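Glycosyl hydrolases family 2, sugar binding domain protein (Bacteroides uniformis str. 3978 T3 ii, PDB 6D1P) probably acts as a beta-glucuronidase of glycosyl hydrolase family 2, hydrolysing the O-glycosidic bond that links a glucuronic acid unit to its partner. Local coordinates at residues D441-F446 with C468-D473; P388-G393 with L425-D430; N100-G105 with Y198-H203; P24-Q29 with T296-Q301. One frame throughout, in Å; residues are numbered along the deposited sequence.

Contact 1: residues D441-F446 with C468-D473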
loop_
_atom_site.group_PDB
_atom_site.type_symbol
_atom_site.label_atom_id
_atom_site.label_comp_id
_atom_site.label_asym_id
_atom_site.label_seq_id
_atom_site.Cartn_x
_atom_site.Cartn_y
_atom_site.Cartn_z
ATOM N N ASP A 441 33.971 5.238 19.606
ATOM C CA ASP A 441 34.816 6.425 19.620
ATOM C C ASP A 441 34.346 7.451 18.601
ATOM O O ASP A 441 34.385 8.658 18.871
ATOM C CB ASP A 441 36.289 6.046 19.394
ATOM C CG ASP A 441 36.520 5.211 18.122
ATOM O OD1 ASP A 441 35.606 5.090 17.259
ATOM O OD2 ASP A 441 37.646 4.668 17.991
ATOM N N SER A 442 33.882 6.989 17.434
ATOM C CA SER A 442 33.290 7.893 16.456
ATOM C C SER A 442 32.002 8.505 16.984
ATOM O O SER A 442 31.694 9.663 16.695
ATOM C CB SER A 442 33.018 7.152 15.146
ATOM O OG SER A 442 34.175 6.487 14.703
ATOM N N ILE A 443 31.221 7.735 17.734
ATOM C CA ILE A 443 29.995 8.270 18.311
ATOM C C ILE A 443 30.326 9.314 19.374
ATOM O O ILE A 443 29.761 10.416 19.380
ATOM C CB ILE A 443 29.124 7.127 18.866
ATOM C CG1 ILE A 443 28.600 6.265 17.721
ATOM C CG2 ILE A 443 27.952 7.679 19.661
ATOM C CD1 ILE A 443 27.960 4.979 18.170
ATOM N N ARG A 444 31.266 8.991 20.271
ATOM C CA ARG A 444 31.781 9.989 21.204
ATOM C C ARG A 444 32.187 11.262 20.471
ATOM O O ARG A 444 31.773 12.369 20.842
ATOM C CB ARG A 444 32.980 9.428 21.981
ATOM C CG ARG A 444 32.704 9.048 23.416
ATOM C CD ARG A 444 33.997 8.775 24.185
ATOM N NE ARG A 444 34.596 9.969 24.785
ATOM C CZ ARG A 444 34.135 10.569 25.883
ATOM N NH1 ARG A 444 33.048 10.107 26.495
ATOM N NH2 ARG A 444 34.752 11.634 26.379
ATOM N N ALA A 445 32.990 11.116 19.412
ATOM C CA ALA A 445 33.515 12.282 18.713
ATOM C C ALA A 445 32.388 13.145 18.167
ATOM O O ALA A 445 32.407 14.368 18.303
ATOM C CB ALA A 445 34.448 11.837 17.586
ATOM N N PHE A 446 31.397 12.523 17.527
ATOM C CA PHE A 446 30.295 13.304 16.977
ATOM C C PHE A 446 29.384 13.830 18.083
ATOM O O PHE A 446 28.875 14.953 17.992
ATOM C CB PHE A 446 29.513 12.465 15.969
ATOM C CG PHE A 446 28.445 13.233 15.246
ATOM C CD1 PHE A 446 28.775 14.319 14.453
ATOM C CD2 PHE A 446 27.112 12.875 15.366
ATOM C CE1 PHE A 446 27.794 15.037 13.796
ATOM C CE2 PHE A 446 26.126 13.581 14.709
ATOM C CZ PHE A 446 26.466 14.668 13.928
ATOM N N CYS A 468 23.465 6.516 27.119
ATOM C CA CYS A 468 24.671 6.252 26.328
ATOM C C CYS A 468 25.843 6.406 27.300
ATOM O O CYS A 468 26.430 7.483 27.405
ATOM C CB CYS A 468 24.820 7.171 25.135
ATOM S SG CYS A 468 26.238 6.669 24.085
ATOM N N GLU A 469 26.153 5.321 28.015
ATOM C CA GLU A 469 27.076 5.437 29.140
ATOM C C GLU A 469 28.450 5.921 28.695
ATOM O O GLU A 469 29.084 6.707 29.406
ATOM C CB GLU A 469 27.189 4.111 29.886
ATOM C CG GLU A 469 25.919 3.715 30.626
ATOM C CD GLU A 469 25.428 4.763 31.652
ATOM O OE1 GLU A 469 24.238 5.163 31.564
ATOM O OE2 GLU A 469 26.219 5.161 32.551
ATOM N N PHE A 470 28.914 5.498 27.506
ATOM C CA PHE A 470 30.242 5.903 27.049
ATOM C C PHE A 470 30.287 7.323 26.497
ATOM O O PHE A 470 31.347 7.760 26.032
ATOM C CB PHE A 470 30.789 4.910 26.005
ATOM C CG PHE A 470 29.992 4.824 24.720
ATOM C CD1 PHE A 470 29.129 3.763 24.492
ATOM C CD2 PHE A 470 30.147 5.764 23.718
ATOM C CE1 PHE A 470 28.404 3.658 23.302
ATOM C CE2 PHE A 470 29.429 5.661 22.524
ATOM C CZ PHE A 470 28.549 4.611 22.328
ATOM N N CYS A 471 29.175 8.045 26.514
ATOM C CA CYS A 471 29.162 9.467 26.205
ATOM C C CYS A 471 28.686 10.324 27.367
ATOM O O CYS A 471 28.617 11.545 27.209
ATOM C CB CYS A 471 28.257 9.758 24.996
ATOM S SG CYS A 471 28.853 9.195 23.395
ATOM N N LYS A 472 28.334 9.720 28.514
ATOM C CA LYS A 472 27.585 10.431 29.564
ATOM C C LYS A 472 28.330 11.660 30.103
ATOM O O LYS A 472 27.691 12.619 30.545
ATOM C CB LYS A 472 27.262 9.475 30.719
ATOM C CG LYS A 472 28.483 9.185 31.620
ATOM C CD LYS A 472 28.292 7.955 32.502
ATOM C CE LYS A 472 27.323 8.208 33.639
ATOM N NZ LYS A 472 27.655 7.379 34.833
ATOM N N ASP A 473 29.667 11.659 30.052
ATOM C CA ASP A 473 30.495 12.744 30.580
ATOM C C ASP A 473 30.506 13.975 29.684
ATOM O O ASP A 473 31.015 15.020 30.110
ATOM C CB ASP A 473 31.943 12.269 30.760
ATOM C CG ASP A 473 32.530 11.687 29.462
ATOM O OD1 ASP A 473 31.966 10.683 28.952
ATOM O OD2 ASP A 473 33.529 12.236 28.930
#
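The polar part of this contact is gathered on a single side chain, R444, which reaches from the helix to the loop C468-D473. Its guanidinium meets the carboxylate of D473 end-on, with one nitrogen for each oxygen: NH1 of R444 lies 2.7 Å from OD1 of D473, and NH2 of R444 lies 2.9 Å from OD2 of the same aspartate. Both oxygens use their syn lone pairs, and the two flat groups are only 3° from coplanar, so the salt bridge is also a well-aligned pair of hydrogen bonds. NH1 of R444 makes a further bond to the backbone O of F470 at 2.9 Å, in the guanidinium plane but above the plane of the carbonyl. Arginine suits the place because one end group can meet the carboxylate and the carbonyl together, and a bend at chi3 (87°) turns it onto them. An alanine here would probably leave D473 without this partner and loosen the loop's hold on the helix.

Helix 440-457 follows strand 420-432 of the TIM barrel, and the loop follows strand 462-466, so the contact ties the helix to the loop leaving the next barrel strand.

The apolar part is made by I443, on the buried side of the helix. CG2 of I443 touches CE2 at the edge of the F470 ring at 3.8 Å, the two side chains crossing at about a right angle. SG of C468 sits over one face of that ring. The sulphur of C471, small enough to nestle against the helix backbone, lies 3.7 Å from CA of R444, and M447 also packs on this cysteine.

Contact 2: residues P388-G393 with L425-D430. With GOL (glycerol), chain G.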
loop_
_atom_site.group_PDB
_atom_site.type_symbol
_atom_site.label_atom_id
_atom_site.label_comp_id
_atom_site.label_asym_id
_atom_site.label_seq_id
_atom_site.Cartn_x
_atom_site.Cartn_y
_atom_site.Cartn_z
ATOM N N PRO A 388 16.392 14.033 16.634
ATOM C CA PRO A 388 16.062 12.610 16.498
ATOM C C PRO A 388 17.259 11.727 16.159
ATOM O O PRO A 388 17.130 10.786 15.362
ATOM C CB PRO A 388 14.997 12.604 15.382
ATOM C CG PRO A 388 15.183 13.859 14.637
ATOM C CD PRO A 388 15.965 14.824 15.461
ATOM N N TRP A 389 18.424 12.005 16.757
ATOM C CA TRP A 389 19.528 11.042 16.743
ATOM C C TRP A 389 19.173 9.953 17.755
ATOM O O TRP A 389 19.565 9.973 18.925
ATOM C CB TRP A 389 20.861 11.710 17.059
ATOM C CG TRP A 389 22.019 10.805 16.779
ATOM C CD1 TRP A 389 22.007 9.692 15.994
ATOM C CD2 TRP A 389 23.352 10.917 17.291
ATOM N NE1 TRP A 389 23.241 9.108 15.979
ATOM C CE2 TRP A 389 24.089 9.841 16.765
ATOM C CE3 TRP A 389 23.992 11.824 18.137
ATOM C CZ2 TRP A 389 25.442 9.645 17.055
ATOM C CZ3 TRP A 389 25.330 11.631 18.429
ATOM C CH2 TRP A 389 26.045 10.545 17.888
ATOM N N CYS A 390 18.397 8.984 17.287
ATOM C CA CYS A 390 17.701 8.039 18.155
ATOM C C CYS A 390 17.941 6.628 17.624
ATOM O O CYS A 390 17.289 6.210 16.662
ATOM C CB CYS A 390 16.216 8.390 18.214
ATOM S SG CYS A 390 15.178 7.322 19.210
ATOM N N ARG A 391 18.886 5.917 18.256
ATOM C CA ARG A 391 19.246 4.526 17.978
ATOM C C ARG A 391 19.991 4.341 16.656
ATOM O O ARG A 391 19.992 5.232 15.796
ATOM C CB ARG A 391 18.020 3.610 17.992
ATOM C CG ARG A 391 17.356 3.464 19.369
ATOM C CD ARG A 391 16.176 2.494 19.354
ATOM N NE ARG A 391 15.639 2.369 20.706
ATOM C CZ ARG A 391 14.610 1.599 21.052
ATOM N NH1 ARG A 391 13.973 0.866 20.133
ATOM N NH2 ARG A 391 14.219 1.560 22.330
ATOM N N GLY A 392 20.697 3.207 16.544
ATOM C CA GLY A 392 21.154 2.661 15.282
ATOM C C GLY A 392 22.641 2.769 15.024
ATOM O O GLY A 392 23.159 2.029 14.176
ATOM N N GLY A 393 23.340 3.666 15.716
ATOM C CA GLY A 393 24.747 3.883 15.468
ATOM C C GLY A 393 25.007 5.269 14.920
ATOM O O GLY A 393 24.586 6.267 15.509
ATOM N N LEU A 425 20.634 15.856 22.763
ATOM C CA LEU A 425 21.447 15.573 21.577
ATOM C C LEU A 425 21.207 14.193 20.980
ATOM O O LEU A 425 21.600 13.961 19.835
ATOM C CB LEU A 425 22.936 15.725 21.897
ATOM C CG LEU A 425 23.301 17.021 22.635
ATOM C CD1 LEU A 425 24.764 16.984 23.079
ATOM C CD2 LEU A 425 23.016 18.260 21.783
ATOM N N GLY A 426 20.571 13.284 21.706
ATOM C CA GLY A 426 20.282 11.979 21.143
ATOM C C GLY A 426 19.709 11.076 22.206
ATOM O O GLY A 426 19.737 11.390 23.400
ATOM N N ASN A 427 19.192 9.938 21.749
ATOM C CA ASN A 427 18.524 8.981 22.620
ATOM C C ASN A 427 18.991 7.570 22.295
ATOM O O ASN A 427 18.965 7.154 21.132
ATOM C CB ASN A 427 17.003 9.094 22.477
ATOM C CG ASN A 427 16.275 8.107 23.333
ATOM O OD1 ASN A 427 16.336 8.165 24.573
ATOM N ND2 ASN A 427 15.575 7.178 22.687
ATOM N N GLU A 428 19.413 6.841 23.328
ATOM C CA GLU A 428 19.882 5.463 23.193
ATOM C C GLU A 428 20.857 5.317 22.028
ATOM O O GLU A 428 20.723 4.452 21.159
ATOM C CB GLU A 428 18.686 4.511 23.068
ATOM C CG GLU A 428 17.801 4.588 24.335
ATOM C CD GLU A 428 16.663 3.582 24.380
ATOM O OE1 GLU A 428 16.374 2.912 23.351
ATOM O OE2 GLU A 428 16.042 3.465 25.467
ATOM N N ASN A 429 21.861 6.192 22.006
ATOM C CA ASN A 429 22.857 6.040 20.953
ATOM C C ASN A 429 23.801 4.864 21.195
ATOM O O ASN A 429 24.700 4.633 20.388
ATOM C CB ASN A 429 23.641 7.337 20.785
ATOM C CG ASN A 429 22.748 8.493 20.399
ATOM O OD1 ASN A 429 22.483 9.377 21.217
ATOM N ND2 ASN A 429 22.264 8.493 19.156
ATOM N N ASP A 430 23.631 4.126 22.278
ATOM C CA ASP A 430 24.357 2.891 22.470
ATOM C C ASP A 430 23.670 1.692 21.815
ATOM O O ASP A 430 24.141 0.563 21.990
ATOM C CB ASP A 430 24.529 2.625 23.961
ATOM C CG ASP A 430 23.195 2.512 24.683
ATOM O OD1 ASP A 430 22.132 2.638 24.012
ATOM O OD2 ASP A 430 23.212 2.288 25.921
HETATM C C1 GOL G . 11.980 0.908 25.220
HETATM O O1 GOL G . 12.428 -0.103 24.295
HETATM C C2 GOL G . 13.100 1.181 26.336
HETATM O O2 GOL G . 14.393 1.349 25.831
HETATM C C3 GOL G . 12.625 2.424 27.174
HETATM O O3 GOL G . 13.776 3.007 27.775
HETATM O O HOH W 1 23.284 5.825 17.783
#
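Over one face of the W389 indole lies the amide nitrogen of N429, ND2 standing 3.1 Å above the ring plane with the amide tilted 43° to it. The carbonyl O of L425 comes to the indole's edge, while NE1 bonds to O of G393, and F446 meets the ring edge-to-face. The second flat group, the guanidinium of R391, receives OE1 of E428 at its edge: NE lies 2.8 Å and NH2 2.7 Å from that one oxygen. The two bonds to OE1 hold guanidinium and carboxylate nearly coplanar, the extended chains bringing them side by side. W431 makes a cation-pi contact with R391, and NH2 also bonds a glycerol, probably from the crystallisation liquor.

The other oxygen of E428, OE2, forms a salt bridge with R466 and accepts from O2 of the glycerol at 2.7 Å. R391 and R466 would probably favour the ionised carboxylate.

Backbone bonds join the chains in parallel at C390 and N427. W389 is the centre of an inverse gamma turn; its O accepts from N of N427 at 2.8 Å in the carbonyl plane and from ND2 of N429 above it, while N of R391 meets O of N427. ND2 of N427 points straight at SG of C390 (171°). A CB on G426 would collide with W389 O and N429 OD1.

The N427-E428 pair lies toward the C-terminal end of the fourth strand of a TIM barrel, consistent with the Asn-Glu pair of family 2 enzymes, E428 being the probable acid/base; E512, which also bonds the glycerol, is probably the nucleophile.

Contact 3: residues N100-G105 with Y198-H203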
loop_
_atom_site.group_PDB
_atom_site.type_symbol
_atom_site.label_atom_id
_atom_site.label_comp_id
_atom_site.label_asym_id
_atom_site.label_seq_id
_atom_site.Cartn_x
_atom_site.Cartn_y
_atom_site.Cartn_z
ATOM N N ASN A 100 -0.180 38.795 -3.277
ATOM C CA ASN A 100 0.818 39.400 -2.389
ATOM C C ASN A 100 0.611 40.907 -2.305
ATOM O O ASN A 100 0.715 41.593 -3.329
ATOM C CB ASN A 100 2.234 39.111 -2.871
ATOM C CG ASN A 100 3.282 39.424 -1.801
ATOM O OD1 ASN A 100 2.975 40.019 -0.765
ATOM N ND2 ASN A 100 4.521 39.027 -2.051
ATOM N N PRO A 101 0.348 41.471 -1.103
ATOM C CA PRO A 101 0.074 42.904 -0.963
ATOM C C PRO A 101 1.313 43.770 -0.735
ATOM O O PRO A 101 1.337 44.644 0.137
ATOM C CB PRO A 101 -0.842 42.943 0.270
ATOM C CG PRO A 101 -0.261 41.865 1.137
ATOM C CD PRO A 101 0.126 40.756 0.168
ATOM N N TYR A 102 2.364 43.536 -1.513
ATOM C CA TYR A 102 3.595 44.278 -1.276
ATOM C C TYR A 102 4.310 44.493 -2.593
ATOM O O TYR A 102 4.390 43.582 -3.423
ATOM C CB TYR A 102 4.543 43.561 -0.304
ATOM C CG TYR A 102 3.957 43.279 1.061
ATOM C CD1 TYR A 102 3.641 41.984 1.447
ATOM C CD2 TYR A 102 3.719 44.300 1.963
ATOM C CE1 TYR A 102 3.103 41.716 2.695
ATOM C CE2 TYR A 102 3.184 44.041 3.210
ATOM C CZ TYR A 102 2.873 42.744 3.568
ATOM O OH TYR A 102 2.336 42.476 4.810
ATOM N N THR A 103 4.831 45.704 -2.769
ATOM C CA THR A 103 5.667 45.997 -3.918
ATOM C C THR A 103 6.934 45.167 -3.836
ATOM O O THR A 103 7.708 45.297 -2.880
ATOM C CB THR A 103 5.999 47.483 -3.952
ATOM O OG1 THR A 103 4.791 48.233 -3.778
ATOM C CG2 THR A 103 6.653 47.852 -5.275
ATOM N N ASN A 104 7.133 44.297 -4.828
ATOM C CA ASN A 104 8.243 43.344 -4.815
ATOM C C ASN A 104 8.284 42.572 -3.497
ATOM O O ASN A 104 9.350 42.267 -2.957
ATOM C CB ASN A 104 9.576 44.044 -5.080
ATOM C CG ASN A 104 9.544 44.889 -6.332
ATOM O OD1 ASN A 104 9.931 46.060 -6.308
ATOM N ND2 ASN A 104 9.065 44.309 -7.433
ATOM N N GLY A 105 7.104 42.287 -2.955
ATOM C CA GLY A 105 7.007 41.401 -1.819
ATOM C C GLY A 105 7.396 39.988 -2.202
ATOM O O GLY A 105 7.526 39.639 -3.379
ATOM N N TYR A 198 3.222 36.150 3.122
ATOM C CA TYR A 198 3.707 37.294 2.360
ATOM C C TYR A 198 4.540 38.206 3.256
ATOM O O TYR A 198 4.177 38.452 4.414
ATOM C CB TYR A 198 2.546 38.109 1.784
ATOM C CG TYR A 198 1.487 37.351 1.014
ATOM C CD1 TYR A 198 1.770 36.793 -0.217
ATOM C CD2 TYR A 198 0.186 37.251 1.494
ATOM C CE1 TYR A 198 0.801 36.124 -0.946
ATOM C CE2 TYR A 198 -0.798 36.582 0.769
ATOM C CZ TYR A 198 -0.477 36.023 -0.455
ATOM O OH TYR A 198 -1.427 35.354 -1.201
ATOM N N THR A 199 5.641 38.718 2.719
ATOM C CA THR A 199 6.508 39.652 3.424
ATOM C C THR A 199 6.983 40.718 2.450
ATOM O O THR A 199 6.999 40.494 1.233
ATOM C CB THR A 199 7.731 38.969 4.057
ATOM O OG1 THR A 199 8.440 38.226 3.060
ATOM C CG2 THR A 199 7.321 38.051 5.175
ATOM N N PRO A 200 7.375 41.890 2.953
ATOM C CA PRO A 200 7.955 42.921 2.086
ATOM C C PRO A 200 9.320 42.510 1.550
ATOM O O PRO A 200 9.947 41.550 2.006
ATOM C CB PRO A 200 8.077 44.137 3.012
ATOM C CG PRO A 200 7.139 43.879 4.108
ATOM C CD PRO A 200 7.128 42.403 4.310
ATOM N N ALA A 201 9.788 43.277 0.561
ATOM C CA ALA A 201 11.137 43.080 0.036
ATOM C C ALA A 201 12.170 43.093 1.152
ATOM O O ALA A 201 13.164 42.357 1.104
ATOM C CB ALA A 201 11.466 44.158 -0.996
ATOM N N VAL A 202 11.957 43.929 2.162
ATOM C CA VAL A 202 12.788 43.959 3.354
ATOM C C VAL A 202 11.892 43.593 4.528
ATOM O O VAL A 202 10.776 44.105 4.643
ATOM C CB VAL A 202 13.463 45.331 3.540
ATOM C CG1 VAL A 202 14.112 45.440 4.911
ATOM C CG2 VAL A 202 14.503 45.555 2.443
ATOM N N HIS A 203 12.380 42.703 5.387
ATOM C CA HIS A 203 11.544 41.944 6.306
ATOM C C HIS A 203 12.414 41.463 7.451
ATOM O O HIS A 203 13.642 41.438 7.347
ATOM C CB HIS A 203 10.914 40.741 5.598
ATOM C CG HIS A 203 11.914 39.930 4.833
ATOM N ND1 HIS A 203 12.112 40.075 3.475
ATOM C CD2 HIS A 203 12.824 39.017 5.250
ATOM C CE1 HIS A 203 13.084 39.270 3.086
ATOM N NE2 HIS A 203 13.534 38.616 4.143
HETATM O O HOH W 2 8.187 45.274 -0.371
#
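A type II beta turn from Y102 to G105, in the loop leading into strand 106-111 of the sugar-binding domain, folds onto the end of strand 194-199. The direct contact is van der Waals and CH-pi packing. The ring of Y198 offers one face to N100 and P101: CA of N100 lies 3.8 Å from its centroid, and CD of P101 4.1 Å. The N100 amide slides past the ring, its OD1 3.2 Å from CB of Y198; this buried oxygen has no hydrogen-bonding partner in the model. OH of Y198 bonds N of E99. A leucine here, with neither hydroxyl nor flat ring, would probably leave N of E99 without this bond and fit less closely under N100 and P101.

Y102 is sandwiched between prolines, with P101 over one face and CG of P200 4.2 Å from the ring centroid on the opposite face; CB of Y198 comes to its edge. G105 suits its place because a CB would clash with T199 O and Y102 CB. The asparagine N104 tolerates the left-handed backbone of the turn. A water accepts from N of A201 at 2.7 Å and donates to O of T103, bridging the segments.

Around this packing, T199 shares backbone hydrogen bonding with R106 of strand 106-111, R27 packs on P101 and Y198, and L297 and D295 of strand 295-303 touch P200 and Y102 respectively.

Contact 4: residues P24-Q29 with T296-Q301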
loop_
_atom_site.group_PDB
_atom_site.type_symbol
_atom_site.label_atom_id
_atom_site.label_comp_id
_atom_site.label_asym_id
_atom_site.label_seq_id
_atom_site.Cartn_x
_atom_site.Cartn_y
_atom_site.Cartn_z
ATOM N N PRO A 24 9.128 35.599 10.612
ATOM C CA PRO A 24 8.366 36.304 11.652
ATOM C C PRO A 24 7.407 37.331 11.066
ATOM O O PRO A 24 7.819 38.423 10.655
ATOM C CB PRO A 24 9.455 36.982 12.493
ATOM C CG PRO A 24 10.768 36.443 11.970
ATOM C CD PRO A 24 10.527 36.040 10.566
ATOM N N THR A 25 6.127 36.974 10.984
ATOM C CA THR A 25 5.070 37.945 10.748
ATOM C C THR A 25 3.791 37.429 11.383
ATOM O O THR A 25 3.521 36.225 11.365
ATOM C CB THR A 25 4.823 38.231 9.260
ATOM O OG1 THR A 25 3.574 38.924 9.129
ATOM C CG2 THR A 25 4.759 36.938 8.458
ATOM N N ASP A 26 3.011 38.343 11.942
ATOM C CA ASP A 26 1.739 37.971 12.532
ATOM C C ASP A 26 0.673 37.703 11.482
ATOM O O ASP A 26 -0.461 37.382 11.844
ATOM C CB ASP A 26 1.274 39.072 13.493
ATOM C CG ASP A 26 2.242 39.280 14.642
ATOM O OD1 ASP A 26 3.291 38.595 14.650
ATOM O OD2 ASP A 26 1.970 40.126 15.525
ATOM N N ARG A 27 1.016 37.800 10.204
ATOM C CA ARG A 27 0.062 37.702 9.103
ATOM C C ARG A 27 0.414 36.483 8.225
ATOM O O ARG A 27 1.282 36.550 7.348
ATOM C CB ARG A 27 0.067 39.062 8.317
ATOM C CG ARG A 27 -0.935 39.200 7.168
ATOM C CD ARG A 27 -0.237 38.973 5.815
ATOM N NE ARG A 27 -0.968 39.521 4.671
ATOM C CZ ARG A 27 -2.130 39.052 4.211
ATOM N NH1 ARG A 27 -2.739 38.023 4.801
ATOM N NH2 ARG A 27 -2.699 39.625 3.158
ATOM N N LYS A 28 -0.273 35.355 8.457
ATOM C CA LYS A 28 -0.070 34.154 7.648
ATOM C C LYS A 28 -1.366 33.359 7.538
ATOM O O LYS A 28 -2.224 33.434 8.422
ATOM C CB LYS A 28 1.052 33.283 8.230
ATOM C CG LYS A 28 1.222 33.400 9.730
ATOM C CD LYS A 28 2.502 32.717 10.197
ATOM C CE LYS A 28 3.741 33.369 9.613
ATOM N NZ LYS A 28 5.001 32.761 10.164
ATOM N N GLN A 29 -1.498 32.581 6.449
ATOM C CA GLN A 29 -2.710 31.811 6.164
ATOM C C GLN A 29 -2.398 30.311 6.150
ATOM O O GLN A 29 -1.496 29.862 5.429
ATOM C CB GLN A 29 -3.352 32.241 4.835
ATOM C CG GLN A 29 -4.613 31.420 4.502
ATOM C CD GLN A 29 -5.162 31.714 3.102
ATOM O OE1 GLN A 29 -4.918 32.799 2.559
ATOM N NE2 GLN A 29 -5.890 30.754 2.511
ATOM N N THR A 296 2.382 47.912 7.303
ATOM C CA THR A 296 3.100 47.674 8.547
ATOM C C THR A 296 3.370 46.183 8.719
ATOM O O THR A 296 2.444 45.402 8.980
ATOM C CB THR A 296 2.308 48.220 9.726
ATOM O OG1 THR A 296 2.138 49.631 9.552
ATOM C CG2 THR A 296 3.031 47.957 11.029
ATOM N N LEU A 297 4.636 45.794 8.579
ATOM C CA LEU A 297 5.074 44.458 8.956
ATOM C C LEU A 297 5.261 44.415 10.465
ATOM O O LEU A 297 6.045 45.190 11.027
ATOM C CB LEU A 297 6.370 44.089 8.240
ATOM C CG LEU A 297 6.959 42.712 8.575
ATOM C CD1 LEU A 297 6.086 41.588 8.026
ATOM C CD2 LEU A 297 8.383 42.591 8.058
ATOM N N ARG A 298 4.523 43.536 11.127
ATOM C CA ARG A 298 4.631 43.362 12.563
ATOM C C ARG A 298 4.943 41.911 12.877
ATOM O O ARG A 298 4.478 40.995 12.189
ATOM C CB ARG A 298 3.340 43.758 13.282
ATOM C CG ARG A 298 3.426 43.656 14.800
ATOM C CD ARG A 298 2.088 43.926 15.465
ATOM N NE ARG A 298 1.190 44.639 14.563
ATOM C CZ ARG A 298 1.171 45.960 14.415
ATOM N NH1 ARG A 298 2.012 46.721 15.115
ATOM N NH2 ARG A 298 0.319 46.512 13.560
ATOM N N THR A 299 5.734 41.709 13.924
ATOM C CA THR A 299 5.905 40.386 14.495
ATOM C C THR A 299 5.903 40.507 16.007
ATOM O O THR A 299 6.567 41.382 16.572
ATOM C CB THR A 299 7.192 39.707 14.007
ATOM O OG1 THR A 299 7.333 38.438 14.653
ATOM C CG2 THR A 299 8.408 40.566 14.315
ATOM N N THR A 300 5.146 39.633 16.649
ATOM C CA THR A 300 4.999 39.615 18.094
ATOM C C THR A 300 5.661 38.360 18.643
ATOM O O THR A 300 5.453 37.261 18.115
ATOM C CB THR A 300 3.523 39.652 18.474
ATOM O OG1 THR A 300 2.910 40.783 17.847
ATOM C CG2 THR A 300 3.360 39.733 19.965
ATOM N N GLN A 301 6.448 38.523 19.699
ATOM C CA GLN A 301 7.210 37.430 20.286
ATOM C C GLN A 301 6.993 37.404 21.789
ATOM O O GLN A 301 7.077 38.446 22.445
ATOM C CB GLN A 301 8.700 37.595 19.989
ATOM C CG GLN A 301 9.024 37.698 18.531
ATOM C CD GLN A 301 9.117 36.341 17.895
ATOM O OE1 GLN A 301 9.602 35.388 18.518
ATOM N NE2 GLN A 301 8.641 36.233 16.652
HETATM O O HOH W 3 2.798 41.577 9.583
#
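Hydrogen bonding centres on D26, which uses both its backbone and its carboxylate on the strand. N of D26 donates to O of R298 at 3.0 Å, in the carbonyl plane and nearly straight (161°). The side chain then turns its CG beside its own backbone N (chi1 -62°) and presents both oxygens to T300. OD1 of D26 accepts from N of T300 at 2.9 Å, and OD2 accepts from the hydroxyl OG1 of T300 at 2.6 Å, each through its syn lone pair. Aspartate suits the place because its short, two-pronged end satisfies a backbone N-H and a hydroxyl of one residue together. R298 NE is near OD2 but not in contact; its guanidinium pairs with E289.

OG1 of T25, anti to the backbone N, accepts from N of R27 in an ST turn; a water 2.8 Å from this OG1 also accepts from N of R298. CA of T25 adds a CA-H...O contact to O of R298.

Packing completes the contact: CD1 of L297 reaches CB of T25 at 3.8 Å, and CB of P24 lies against the T299 hydroxyl, 3.4 Å from OG1 of T299. That hydroxyl also accepts from NE2 of Q301.

L297, T299 and Q301 bond through their backbones to strand 284-292, so the backbone O of R298 and N of T300 lie on the other edge, where D26 meets them. The N-terminal segment, leading into strand 28-30 of the sugar-binding domain's sheet, thus joins two domains by bonding to edge strand 295-303 of the next, consistent with the immunoglobulin-like sandwich of family 2.

Contact 2 is the buried one, and E428 and N427 in it belong to the probable active site of the barrel. Contact 1 lies beside it but is only partly buried; the two share an apolar seam in which I443 and F446 pack on W389, so helix 440-457 packs against the W389 side of contact 2, while its salt bridge lies at the more exposed end. Contacts 3 and 4, also partly buried, form a second neighbouring pair, joined through R27 and L297 and by the adjacent strands 28-30 and 194-199. Contact 3 relies on rings, prolines and a water, contact 4 on aspartate-to-strand bonds. The two pairs are separated: centres of contacts 2 and 4 stand about 36 Å apart.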